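Formate dehydrogenase subunit beta (Desulfovibrio gigas, PDB 1H0H) serves as the electron-transfer subunit of a periplasmic formate dehydrogenase, carrying three [4Fe-4S] clusters that conduct the electrons of reversible formate oxidation to carbon dioxide. Local coordinates at residues 2-7 and 150-155; 28-33 and 46-51; 187-192 and 196-201. All coordinates share one frame; numbering follows the deposited sequence.

Contact 1. Residues 2-7 and 150-155. With SF4 (iron/sulfur cluster), chain M.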
loop_
_atom_site.group_PDB
_atom_site.type_symbol
_atom_site.label_atom_id
_atom_site.label_comp_id
_atom_site.label_asym_id
_atom_site.label_seq_id
_atom_site.Cartn_x
_atom_site.Cartn_y
_atom_site.Cartn_z
ATOM N N LYS B 2 8.559 -18.964 34.187
ATOM C CA LYS B 2 8.538 -18.015 33.099
ATOM C C LYS B 2 8.198 -16.587 33.473
ATOM O O LYS B 2 7.732 -16.302 34.567
ATOM C CB LYS B 2 7.574 -18.498 32.000
ATOM C CG LYS B 2 7.865 -19.915 31.541
ATOM C CD LYS B 2 9.211 -20.030 30.823
ATOM C CE LYS B 2 9.257 -21.368 30.085
ATOM N NZ LYS B 2 10.591 -21.699 29.522
ATOM N N GLY B 3 8.476 -15.693 32.530
ATOM C CA GLY B 3 8.185 -14.291 32.693
ATOM C C GLY B 3 8.044 -13.609 31.352
ATOM O O GLY B 3 8.263 -14.219 30.303
ATOM N N PHE B 4 7.693 -12.334 31.411
ATOM C CA PHE B 4 7.521 -11.488 30.250
ATOM C C PHE B 4 8.192 -10.176 30.578
ATOM O O PHE B 4 8.212 -9.730 31.741
ATOM C CB PHE B 4 6.033 -11.120 30.038
ATOM C CG PHE B 4 5.109 -12.258 29.633
ATOM C CD1 PHE B 4 4.741 -13.239 30.536
ATOM C CD2 PHE B 4 4.524 -12.279 28.349
ATOM C CE1 PHE B 4 3.831 -14.267 30.154
ATOM C CE2 PHE B 4 3.630 -13.288 27.970
ATOM C CZ PHE B 4 3.285 -14.295 28.886
ATOM N N PHE B 5 8.728 -9.531 29.558
ATOM C CA PHE B 5 9.145 -8.157 29.695
ATOM C C PHE B 5 8.357 -7.391 28.626
ATOM O O PHE B 5 8.473 -7.689 27.447
ATOM C CB PHE B 5 10.641 -7.958 29.486
ATOM C CG PHE B 5 11.034 -6.505 29.341
ATOM C CD1 PHE B 5 10.561 -5.553 30.233
ATOM C CD2 PHE B 5 11.834 -6.088 28.291
ATOM C CE1 PHE B 5 10.916 -4.197 30.107
ATOM C CE2 PHE B 5 12.180 -4.740 28.147
ATOM C CZ PHE B 5 11.716 -3.796 29.072
ATOM N N VAL B 6 7.542 -6.433 29.049
ATOM C CA VAL B 6 6.789 -5.618 28.102
ATOM C C VAL B 6 7.378 -4.208 28.059
ATOM O O VAL B 6 7.282 -3.445 29.023
ATOM C CB VAL B 6 5.305 -5.555 28.491
ATOM C CG1 VAL B 6 4.499 -4.858 27.404
ATOM C CG2 VAL B 6 4.745 -6.968 28.791
ATOM N N ASP B 7 8.016 -3.863 26.949
ATOM C CA ASP B 7 8.633 -2.558 26.827
ATOM C C ASP B 7 7.648 -1.642 26.119
ATOM O O ASP B 7 7.599 -1.648 24.892
ATOM C CB ASP B 7 9.936 -2.685 26.036
ATOM C CG ASP B 7 10.682 -1.390 25.915
ATOM O OD1 ASP B 7 10.162 -0.341 26.347
ATOM O OD2 ASP B 7 11.808 -1.324 25.383
ATOM N N PRO B 150 3.969 -17.392 23.733
ATOM C CA PRO B 150 2.604 -16.859 23.774
ATOM C C PRO B 150 2.181 -16.180 22.480
ATOM O O PRO B 150 3.026 -15.620 21.783
ATOM C CB PRO B 150 2.652 -15.861 24.926
ATOM C CG PRO B 150 3.679 -16.489 25.859
ATOM C CD PRO B 150 4.760 -16.992 24.915
ATOM N N ALA B 151 0.890 -16.257 22.174
ATOM C CA ALA B 151 0.347 -15.666 20.952
ATOM C C ALA B 151 0.611 -14.171 20.832
ATOM O O ALA B 151 0.899 -13.674 19.736
ATOM C CB ALA B 151 -1.084 -15.931 20.851
ATOM N N CYS B 152 0.491 -13.447 21.941
ATOM C CA CYS B 152 0.735 -12.024 21.890
ATOM C C CYS B 152 2.194 -11.711 21.605
ATOM O O CYS B 152 2.498 -10.782 20.869
ATOM C CB CYS B 152 0.263 -11.317 23.171
ATOM S SG CYS B 152 1.004 -12.034 24.650
ATOM N N VAL B 153 3.093 -12.468 22.200
ATOM C CA VAL B 153 4.523 -12.273 22.016
ATOM C C VAL B 153 4.930 -12.577 20.597
ATOM O O VAL B 153 5.632 -11.801 19.960
ATOM C CB VAL B 153 5.305 -13.175 22.992
ATOM C CG1 VAL B 153 6.791 -13.174 22.650
ATOM C CG2 VAL B 153 5.041 -12.730 24.440
ATOM N N THR B 154 4.487 -13.716 20.085
ATOM C CA THR B 154 4.756 -14.074 18.704
ATOM C C THR B 154 4.237 -13.004 17.732
ATOM O O THR B 154 4.886 -12.678 16.724
ATOM C CB THR B 154 4.082 -15.422 18.418
ATOM O OG1 THR B 154 4.674 -16.425 19.264
ATOM C CG2 THR B 154 4.400 -15.928 17.010
ATOM N N SER B 155 3.070 -12.459 18.033
ATOM C CA SER B 155 2.451 -11.507 17.129
ATOM C C SER B 155 3.146 -10.133 17.077
ATOM O O SER B 155 3.023 -9.416 16.103
ATOM C CB SER B 155 0.963 -11.302 17.471
ATOM O OG SER B 155 0.293 -10.744 16.328
HETATM FE FE1 SF4 M . -1.513 -15.715 25.882
HETATM FE FE2 SF4 M . -0.766 -13.075 25.711
HETATM FE FE3 SF4 M . -1.974 -14.046 28.007
HETATM FE FE4 SF4 M . -3.417 -13.734 25.682
HETATM S S1 SF4 M . -2.343 -12.093 26.923
HETATM S S2 SF4 M . -3.399 -15.518 27.125
HETATM S S3 SF4 M . -1.957 -14.197 24.088
HETATM S S4 SF4 M . 0.029 -14.789 27.253
#
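A single phenylalanine side chain from the N-terminal strand, Phe4, reaches both the short helix 151-155 and the inorganic core of an iron-sulfur cluster. Its CZ lies 3.7 Å from S4 of the cluster and 3.8 Å from CG of Pro150, so the far end of the ring sits where the proline and the sulfide come together. One ring atom back, Phe4 CE2 meets CG2 of Val153 at 3.8 Å, again obliquely to the ring. The ring reaches this place because its CG stands anti to the carbonyl carbon (chi1 -68°), on a CB that already points at the helix. Pro150, at the N-cap position, also touches the cluster directly, with CB 3.7 Å from S4. Two residues on, in the first turn of the helix, Cys152 SG binds FE2 at 2.3 Å, its thiolate turned between the backbone N and the carbonyl carbon (chi1 55°).

This is a cluster site of the ferredoxin type, in which Cys21, Cys137 and Cys140 supply the other three thiolates of cluster 2. Ala151 adds its CB at 3.8 Å from S3, extending the apolar lining. All four touching residues are buried, and Phe163 of strand 161-163 packs edge-to-face with Phe4. At the start of the helix, Thr154 N bonds to the N-cap oxygen, Pro150 O, at 2.9 Å, closing the first turn around the cysteine.

Contact 2. Residues 28-33 and 46-51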
loop_
_atom_site.group_PDB
_atom_site.type_symbol
_atom_site.label_atom_id
_atom_site.label_comp_id
_atom_site.label_asym_id
_atom_site.label_seq_id
_atom_site.Cartn_x
_atom_site.Cartn_y
_atom_site.Cartn_z
ATOM N N PRO B 28 -14.605 -14.527 21.560
ATOM C CA PRO B 28 -15.453 -13.709 20.692
ATOM C C PRO B 28 -15.176 -12.221 20.868
ATOM O O PRO B 28 -14.599 -11.808 21.875
ATOM C CB PRO B 28 -16.873 -14.019 21.200
ATOM C CG PRO B 28 -16.637 -14.296 22.674
ATOM C CD PRO B 28 -15.369 -15.153 22.662
ATOM N N ALA B 29 -15.601 -11.435 19.883
ATOM C CA ALA B 29 -15.592 -9.988 20.009
ATOM C C ALA B 29 -16.706 -9.685 21.001
ATOM O O ALA B 29 -17.627 -10.500 21.166
ATOM C CB ALA B 29 -15.928 -9.346 18.641
ATOM N N THR B 30 -16.627 -8.527 21.659
ATOM C CA THR B 30 -17.668 -8.086 22.586
ATOM C C THR B 30 -18.193 -6.715 22.136
ATOM O O THR B 30 -17.526 -6.020 21.359
ATOM C CB THR B 30 -17.139 -8.013 23.985
ATOM O OG1 THR B 30 -16.054 -7.065 24.036
ATOM C CG2 THR B 30 -16.543 -9.366 24.406
ATOM N N PRO B 31 -19.372 -6.323 22.609
ATOM C CA PRO B 31 -20.017 -5.085 22.135
ATOM C C PRO B 31 -19.236 -3.829 22.487
ATOM O O PRO B 31 -18.838 -3.644 23.634
ATOM C CB PRO B 31 -21.382 -5.066 22.854
ATOM C CG PRO B 31 -21.563 -6.501 23.414
ATOM C CD PRO B 31 -20.176 -7.040 23.621
ATOM N N THR B 32 -19.022 -2.975 21.492
ATOM C CA THR B 32 -18.348 -1.705 21.721
ATOM C C THR B 32 -18.955 -0.615 20.865
ATOM O O THR B 32 -19.665 -0.886 19.897
ATOM C CB THR B 32 -16.829 -1.786 21.403
ATOM O OG1 THR B 32 -16.643 -2.161 20.035
ATOM C CG2 THR B 32 -16.133 -2.875 22.234
ATOM N N GLU B 33 -18.673 0.618 21.263
ATOM C CA GLU B 33 -19.055 1.783 20.499
ATOM C C GLU B 33 -17.900 2.783 20.632
ATOM O O GLU B 33 -17.027 2.651 21.499
ATOM C CB GLU B 33 -20.407 2.332 20.963
ATOM C CG GLU B 33 -20.413 2.930 22.344
ATOM C CD GLU B 33 -21.817 3.366 22.773
ATOM O OE1 GLU B 33 -22.757 3.358 21.926
ATOM O OE2 GLU B 33 -21.990 3.699 23.960
ATOM N N PHE B 46 -14.710 -10.843 30.410
ATOM C CA PHE B 46 -14.564 -12.311 30.392
ATOM C C PHE B 46 -13.949 -12.838 29.091
ATOM O O PHE B 46 -13.313 -13.898 29.082
ATOM C CB PHE B 46 -15.935 -12.995 30.650
ATOM C CG PHE B 46 -15.875 -14.497 30.760
ATOM C CD1 PHE B 46 -15.459 -15.118 31.942
ATOM C CD2 PHE B 46 -16.242 -15.292 29.684
ATOM C CE1 PHE B 46 -15.420 -16.499 32.035
ATOM C CE2 PHE B 46 -16.188 -16.671 29.754
ATOM C CZ PHE B 46 -15.763 -17.278 30.940
ATOM N N HIS B 47 -14.139 -12.116 27.989
ATOM C CA HIS B 47 -13.675 -12.621 26.695
ATOM C C HIS B 47 -12.456 -11.906 26.152
ATOM O O HIS B 47 -12.046 -12.162 25.010
ATOM C CB HIS B 47 -14.765 -12.482 25.649
ATOM C CG HIS B 47 -16.013 -13.226 25.974
ATOM N ND1 HIS B 47 -16.053 -14.598 26.091
ATOM C CD2 HIS B 47 -17.273 -12.788 26.195
ATOM C CE1 HIS B 47 -17.288 -14.974 26.379
ATOM N NE2 HIS B 47 -18.050 -13.896 26.431
ATOM N N THR B 48 -11.864 -11.033 26.951
ATOM C CA THR B 48 -10.790 -10.174 26.481
ATOM C C THR B 48 -9.682 -10.132 27.514
ATOM O O THR B 48 -9.784 -9.420 28.507
ATOM C CB THR B 48 -11.367 -8.769 26.273
ATOM O OG1 THR B 48 -12.534 -8.830 25.436
ATOM C CG2 THR B 48 -10.374 -7.883 25.543
ATOM N N TYR B 49 -8.613 -10.879 27.269
ATOM C CA TYR B 49 -7.548 -11.039 28.224
ATOM C C TYR B 49 -6.393 -10.089 27.965
ATOM O O TYR B 49 -5.557 -9.884 28.824
ATOM C CB TYR B 49 -6.960 -12.427 28.120
ATOM C CG TYR B 49 -7.888 -13.614 28.149
ATOM C CD1 TYR B 49 -9.182 -13.543 28.692
ATOM C CD2 TYR B 49 -7.449 -14.834 27.648
ATOM C CE1 TYR B 49 -9.993 -14.655 28.737
ATOM C CE2 TYR B 49 -8.255 -15.936 27.689
ATOM C CZ TYR B 49 -9.526 -15.845 28.227
ATOM O OH TYR B 49 -10.295 -16.988 28.242
ATOM N N LYS B 50 -6.319 -9.566 26.741
ATOM C CA LYS B 50 -5.202 -8.720 26.338
ATOM C C LYS B 50 -5.875 -7.487 25.797
ATOM O O LYS B 50 -6.736 -7.574 24.914
ATOM C CB LYS B 50 -4.352 -9.447 25.280
ATOM C CG LYS B 50 -3.084 -8.706 24.825
ATOM C CD LYS B 50 -2.082 -8.507 25.994
ATOM C CE LYS B 50 -0.693 -8.207 25.479
ATOM N NZ LYS B 50 0.294 -7.743 26.541
ATOM N N LEU B 51 -5.544 -6.349 26.392
ATOM C CA LEU B 51 -6.184 -5.114 26.018
ATOM C C LEU B 51 -5.184 -3.984 25.837
ATOM O O LEU B 51 -4.495 -3.589 26.778
ATOM C CB LEU B 51 -7.203 -4.738 27.097
ATOM C CG LEU B 51 -8.018 -3.516 26.714
ATOM C CD1 LEU B 51 -8.946 -3.827 25.564
ATOM C CD2 LEU B 51 -8.790 -3.008 27.933
#
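His47 and Pro28 make the main meeting of two irregular segments, both from the long loop that follows helix 16-25, the second running into strand 51-59. Phe46, which leads into the second segment, does not reach residues 28-33 but flanks the histidine: its CD2 lies 3.4 Å above one face of the His47 imidazole, while CG of Pro28 sits over the opposite face. The imidazole is thus sandwiched between an aromatic edge and a proline ring.

At His47 itself the proline contact is a CH-pi interaction, with Pro28 CG 3.6 Å from the ring centroid and 16° off the ring normal. Pro28 CG is 3.5 Å from His47 ND1, and the two side chains cross at about a right angle. The imidazole is placed here by a first torsion of -60°, which sets CG anti to the carbonyl carbon and beside the backbone N. Thr30, whose backbone N bonds to an acidic side chain of the other protein chain, approaches from another direction: its methyl CG2 lies at the ring edge, near the ring plane, and packs on His47 CB at 3.8 Å.

The pairing draws together two parts of an extended excursion from the ferredoxin-like core, and Asn45 ties them further. Its OD1 takes hydrogen bonds from His47 N and is the partner of Thr48 OG1, and its ND2 bonds to Thr30 OG1, while Lys22 of helix 16-25 links the same two segments through Pro28 O and Thr48 OG1.

Thr48 comes next, its OG1 a loose 4.2 Å from Thr30 CG2, and beyond it Lys50 enters the pocket of an iron-sulfur cluster.

Contact 3. Residues 187-192 and 196-201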
loop_
_atom_site.group_PDB
_atom_site.type_symbol
_atom_site.label_atom_id
_atom_site.label_comp_id
_atom_site.label_asym_id
_atom_site.label_seq_id
_atom_site.Cartn_x
_atom_site.Cartn_y
_atom_site.Cartn_z
ATOM N N ALA B 187 11.148 7.122 34.140
ATOM C CA ALA B 187 10.872 5.773 33.680
ATOM C C ALA B 187 11.001 4.815 34.847
ATOM O O ALA B 187 11.793 5.053 35.755
ATOM C CB ALA B 187 11.829 5.382 32.603
ATOM N N LYS B 188 10.220 3.742 34.832
ATOM C CA LYS B 188 10.389 2.701 35.851
ATOM C C LYS B 188 9.770 1.386 35.429
ATOM O O LYS B 188 9.014 1.332 34.471
ATOM C CB LYS B 188 9.781 3.129 37.182
ATOM C CG LYS B 188 8.324 3.533 37.068
ATOM C CD LYS B 188 7.769 3.948 38.437
ATOM C CE LYS B 188 7.494 2.737 39.289
ATOM N NZ LYS B 188 7.444 3.083 40.749
ATOM N N LEU B 189 10.120 0.331 36.160
ATOM C CA LEU B 189 9.518 -0.965 35.957
ATOM C C LEU B 189 8.331 -1.006 36.904
ATOM O O LEU B 189 8.363 -0.393 37.961
ATOM C CB LEU B 189 10.498 -2.079 36.277
ATOM C CG LEU B 189 11.706 -2.100 35.353
ATOM C CD1 LEU B 189 12.636 -3.221 35.743
ATOM C CD2 LEU B 189 11.186 -2.296 33.931
ATOM N N CYS B 190 7.282 -1.717 36.514
ATOM C CA CYS B 190 6.081 -1.774 37.319
ATOM C C CYS B 190 6.128 -3.021 38.223
ATOM O O CYS B 190 6.132 -4.144 37.743
ATOM C CB CYS B 190 4.856 -1.736 36.394
ATOM S SG CYS B 190 4.729 -0.197 35.399
ATOM N N ASP B 191 6.232 -2.787 39.526
ATOM C CA ASP B 191 6.328 -3.834 40.545
ATOM C C ASP B 191 7.233 -4.987 40.143
ATOM O O ASP B 191 6.819 -6.139 40.191
ATOM C CB ASP B 191 4.927 -4.350 40.854
ATOM C CG ASP B 191 4.018 -3.249 41.344
ATOM O OD1 ASP B 191 4.531 -2.299 42.012
ATOM O OD2 ASP B 191 2.791 -3.245 41.116
ATOM N N PRO B 192 8.469 -4.687 39.770
ATOM C CA PRO B 192 9.359 -5.718 39.205
ATOM C C PRO B 192 9.661 -6.905 40.125
ATOM O O PRO B 192 10.007 -7.963 39.626
ATOM C CB PRO B 192 10.645 -4.947 38.917
ATOM C CG PRO B 192 10.581 -3.768 39.848
ATOM C CD PRO B 192 9.121 -3.363 39.812
ATOM N N ARG B 196 5.225 -11.562 37.247
ATOM C CA ARG B 196 5.969 -12.210 36.170
ATOM C C ARG B 196 5.882 -11.439 34.850
ATOM O O ARG B 196 6.759 -11.554 33.997
ATOM C CB ARG B 196 5.511 -13.656 35.982
ATOM C CG ARG B 196 5.931 -14.568 37.138
ATOM C CD ARG B 196 5.311 -15.956 37.044
ATOM N NE ARG B 196 5.703 -16.745 38.191
ATOM C CZ ARG B 196 6.892 -17.314 38.309
ATOM N NH1 ARG B 196 7.761 -17.178 37.322
ATOM N NH2 ARG B 196 7.223 -18.011 39.404
ATOM N N VAL B 197 4.830 -10.654 34.683
ATOM C CA VAL B 197 4.713 -9.805 33.513
ATOM C C VAL B 197 5.220 -8.422 33.912
ATOM O O VAL B 197 4.512 -7.658 34.592
ATOM C CB VAL B 197 3.254 -9.733 32.993
ATOM C CG1 VAL B 197 3.164 -8.834 31.757
ATOM C CG2 VAL B 197 2.739 -11.115 32.626
ATOM N N ILE B 198 6.442 -8.090 33.491
ATOM C CA ILE B 198 7.064 -6.841 33.910
ATOM C C ILE B 198 6.979 -5.718 32.855
ATOM O O ILE B 198 7.611 -5.823 31.799
ATOM C CB ILE B 198 8.546 -7.055 34.292
ATOM C CG1 ILE B 198 8.708 -8.166 35.340
ATOM C CG2 ILE B 198 9.149 -5.713 34.802
ATOM C CD1 ILE B 198 10.180 -8.617 35.562
ATOM N N PHE B 199 6.198 -4.667 33.126
ATOM C CA PHE B 199 6.107 -3.521 32.208
ATOM C C PHE B 199 7.121 -2.416 32.518
ATOM O O PHE B 199 7.326 -2.053 33.693
ATOM C CB PHE B 199 4.744 -2.855 32.242
ATOM C CG PHE B 199 3.617 -3.717 31.787
ATOM C CD1 PHE B 199 3.024 -4.602 32.664
ATOM C CD2 PHE B 199 3.099 -3.591 30.493
ATOM C CE1 PHE B 199 1.960 -5.352 32.270
ATOM C CE2 PHE B 199 2.031 -4.354 30.083
ATOM C CZ PHE B 199 1.469 -5.252 30.971
ATOM N N LEU B 200 7.757 -1.909 31.464
ATOM C CA LEU B 200 8.602 -0.736 31.549
ATOM C C LEU B 200 7.777 0.420 31.033
ATOM O O LEU B 200 7.142 0.301 29.975
ATOM C CB LEU B 200 9.857 -0.876 30.678
ATOM C CG LEU B 200 10.692 0.403 30.501
ATOM C CD1 LEU B 200 11.239 0.894 31.849
ATOM C CD2 LEU B 200 11.846 0.213 29.546
ATOM N N THR B 201 7.736 1.508 31.793
ATOM C CA THR B 201 7.081 2.734 31.352
ATOM C C THR B 201 8.105 3.832 31.353
ATOM O O THR B 201 9.081 3.768 32.106
ATOM C CB THR B 201 5.875 3.115 32.231
ATOM O OG1 THR B 201 6.227 3.097 33.630
ATOM C CG2 THR B 201 4.764 2.105 32.064
HETATM O O HOH W 1 4.699 -5.093 35.507
#
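Lys188 and Thr201 hold each other through two backbone hydrogen bonds, satisfying the N and O of both. Lys188 N donates to Thr201 O at 3.0 Å, from 27° out of the carbonyl plane, whereas the return bond from Thr201 N to Lys188 O, also 3.0 Å, is almost straight at 177°. Further along, Cys190 N donates a hydrogen bond to Phe199 O at 2.8 Å, and the same oxygen receives a CA-H...O contact from Leu189 CA at 3.3 Å.

These bonds build an antiparallel beta hairpin in which 188-189 is the outermost strand, within this chain, of a mixed four-stranded sheet. Where the strands part, a water replaces direct pairing: it donates to Cys190 O at 2.8 Å and to Val197 O, and accepts from Phe199 N at 2.8 Å.

Leu189 and Leu200 form the non-hydrogen-bonded pair, and on their face Leu189 CD2 packs 3.8 Å from Leu200 CB. Ile198 CG2 extends this patch against Leu189, and helix 166-180 packs on it through Ala173 and Arg176. The hydroxyl of Thr201 is bonded to His203 O, while Leu200 O takes a hydrogen bond from Thr8 OG1 and Ala187 O one from Lys181 NZ.

Contacts 1 and 3 are built on neighbouring strands of one sheet: segment 2-7 pairs with segment 196-201 through probable hydrogen bonds from Phe4 N to Arg196 O (2.9 Å) and Val6 N to Ile198 O (2.8 Å). The centres of contacts 1 and 3 are 13 Å apart. Contact 2 is nested in the chain between the two segments of contact 1 and lies about 19 Å from it, centre to centre. They still meet beside the iron-sulfur centre, where Lys50 CE packs 4.0 Å from Cys152 CB. Contact 3, about 24 Å from contact 2 between centres, lies on the opposite side of the chain's centre; its Phe199 side chain is about 8 Å from a bound cluster.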